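Local coordinates for putative aliphatic sulfonates-binding protein (Escherichia coli, PDB 2X26), which probably serves as the periplasmic solute-binding component of an ABC transport system that takes up aliphatic sulfonates, at residues A[220-224]-A[238-243]. Residue numbers count along the deposited sequence, not the author numbering.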
loop_
_atom_site.group_PDB
_atom_site.type_symbol
_atom_site.label_atom_id
_atom_site.label_comp_id
_atom_site.label_asym_id
_atom_site.label_seq_id
_atom_site.Cartn_x
_atom_site.Cartn_y
_atom_site.Cartn_z
ATOM N N ARG A 220 -7.414 20.576 -0.058
ATOM C CA ARG A 220 -7.991 19.644 -1.052
ATOM C C ARG A 220 -7.857 20.149 -2.494
ATOM O O ARG A 220 -7.504 19.393 -3.383
ATOM C CB ARG A 220 -9.485 19.384 -0.697
ATOM C CG ARG A 220 -10.118 18.293 -1.573
ATOM C CD ARG A 220 -11.542 18.096 -1.155
ATOM N NE ARG A 220 -12.348 17.456 -2.190
ATOM C CZ ARG A 220 -12.546 16.152 -2.264
ATOM N NH1 ARG A 220 -11.929 15.325 -1.390
ATOM N NH2 ARG A 220 -13.320 15.682 -3.229
ATOM N N GLU A 221 -8.145 21.428 -2.747
ATOM C CA GLU A 221 -8.029 21.934 -4.108
ATOM C C GLU A 221 -6.617 21.755 -4.691
ATOM O O GLU A 221 -6.456 21.272 -5.828
ATOM C CB GLU A 221 -8.413 23.426 -4.151
ATOM C CG GLU A 221 -8.370 24.057 -5.523
ATOM C CD GLU A 221 -8.599 25.595 -5.501
ATOM O OE1 GLU A 221 -8.446 26.266 -4.445
ATOM O OE2 GLU A 221 -8.888 26.175 -6.569
ATOM N N GLN A 222 -5.622 22.152 -3.902
ATOM C CA GLN A 222 -4.223 22.083 -4.330
ATOM C C GLN A 222 -3.822 20.625 -4.504
ATOM O O GLN A 222 -3.130 20.276 -5.482
ATOM C CB GLN A 222 -3.343 22.739 -3.295
ATOM C CG GLN A 222 -1.877 22.443 -3.449
ATOM C CD GLN A 222 -1.055 23.004 -2.298
ATOM O OE1 GLN A 222 -1.029 22.442 -1.181
ATOM N NE2 GLN A 222 -0.391 24.123 -2.557
ATOM N N SER A 223 -4.272 19.776 -3.580
ATOM C CA SER A 223 -3.856 18.363 -3.619
ATOM C C SER A 223 -4.519 17.642 -4.838
ATOM O O SER A 223 -3.917 16.790 -5.514
ATOM C CB SER A 223 -4.221 17.676 -2.304
ATOM O OG SER A 223 -3.543 18.236 -1.189
ATOM N N ILE A 224 -5.745 18.039 -5.173
ATOM C CA ILE A 224 -6.404 17.431 -6.330
ATOM C C ILE A 224 -5.656 17.807 -7.611
ATOM O O ILE A 224 -5.424 16.942 -8.487
ATOM C CB ILE A 224 -7.914 17.842 -6.406
ATOM C CG1 ILE A 224 -8.695 17.029 -5.368
ATOM C CG2 ILE A 224 -8.430 17.680 -7.879
ATOM C CD1 ILE A 224 -10.170 17.563 -5.187
ATOM N N ILE A 238 -9.915 12.247 -9.543
ATOM C CA ILE A 238 -9.100 12.433 -8.309
ATOM C C ILE A 238 -10.020 12.801 -7.138
ATOM O O ILE A 238 -9.786 12.325 -6.003
ATOM C CB ILE A 238 -8.045 13.523 -8.481
ATOM C CG1 ILE A 238 -7.084 13.155 -9.627
ATOM C CG2 ILE A 238 -7.245 13.765 -7.185
ATOM C CD1 ILE A 238 -6.473 11.777 -9.474
ATOM N N ALA A 239 -11.007 13.659 -7.389
ATOM C CA ALA A 239 -11.951 14.043 -6.328
ATOM C C ALA A 239 -12.657 12.798 -5.745
ATOM O O ALA A 239 -12.734 12.631 -4.527
ATOM C CB ALA A 239 -12.987 15.030 -6.852
ATOM N N SER A 240 -13.199 11.956 -6.639
ATOM C CA SER A 240 -13.846 10.681 -6.284
ATOM C C SER A 240 -12.853 9.781 -5.556
ATOM O O SER A 240 -13.175 9.193 -4.509
ATOM C CB SER A 240 -14.324 9.998 -7.560
ATOM O OG SER A 240 -15.055 8.801 -7.300
ATOM N N TYR A 241 -11.642 9.672 -6.101
ATOM C CA TYR A 241 -10.601 8.885 -5.478
ATOM C C TYR A 241 -10.322 9.285 -4.012
ATOM O O TYR A 241 -10.269 8.407 -3.109
ATOM C CB TYR A 241 -9.312 9.052 -6.292
ATOM C CG TYR A 241 -8.121 8.357 -5.740
ATOM C CD1 TYR A 241 -7.859 7.044 -6.060
ATOM C CD2 TYR A 241 -7.250 9.018 -4.881
ATOM C CE1 TYR A 241 -6.728 6.381 -5.513
ATOM C CE2 TYR A 241 -6.133 8.392 -4.356
ATOM C CZ TYR A 241 -5.876 7.095 -4.673
ATOM O OH TYR A 241 -4.740 6.521 -4.168
ATOM N N LEU A 242 -10.183 10.585 -3.750
ATOM C CA LEU A 242 -9.945 11.055 -2.366
ATOM C C LEU A 242 -11.162 10.815 -1.479
ATOM O O LEU A 242 -11.018 10.456 -0.287
ATOM C CB LEU A 242 -9.576 12.555 -2.381
ATOM C CG LEU A 242 -8.212 12.890 -3.000
ATOM C CD1 LEU A 242 -8.099 14.426 -2.808
ATOM C CD2 LEU A 242 -7.036 12.188 -2.267
ATOM N N ASP A 243 -12.366 10.952 -2.050
ATOM C CA ASP A 243 -13.591 10.720 -1.297
ATOM C C ASP A 243 -13.766 9.229 -0.840
ATOM O O ASP A 243 -14.579 8.954 0.042
ATOM C CB ASP A 243 -14.792 11.157 -2.121
ATOM C CG ASP A 243 -14.934 12.652 -2.198
ATOM O OD1 ASP A 243 -14.300 13.340 -1.349
ATOM O OD2 ASP A 243 -15.711 13.138 -3.082
#
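A long basic side chain can span the gap between two helices to an acidic partner at the edge of an apolar contact; helices 220-231 and 235-243, linked by three residues, illustrate the principle. The axes of segments 220-224 and 238-243 approach to 10.6 Å, with 117° between their N-to-C directions. Arg220, in the first turn of its helix, crosses with an extended side chain. Arg220 NH1 lies 3.1 Å from Asp243 OD1 in a salt bridge, and Arg220 NH2 is 3.2 Å from that same OD1; as hydrogen bonds both are weak. A further weak bond, 3.4 Å from Arg220 NH2 to Ala239 O, reaches a carbonyl already accepting the helical bond from Asp243 N. The backbones come closest at Ile224 and Ile238, CA to CA 6.0 Å. Ile224 CG1 packs 3.7 Å from Leu242 CD1 and 4.0 Å from Ile238 CG2, while Ile224 CD1 lies 4.1 Å from Ala239 CB. Ile238 also touches Leu227, Ala228 and Met231, extending this packing along helix 220-231, and Tyr241 meets Ile14 of helix 14-21. With every polar link between the segments long or poorly angled, the chemistry is consistent with cohesion mainly through apolar packing around Ile224, the Arg220-Asp243 pair adding charge attraction at the more exposed side.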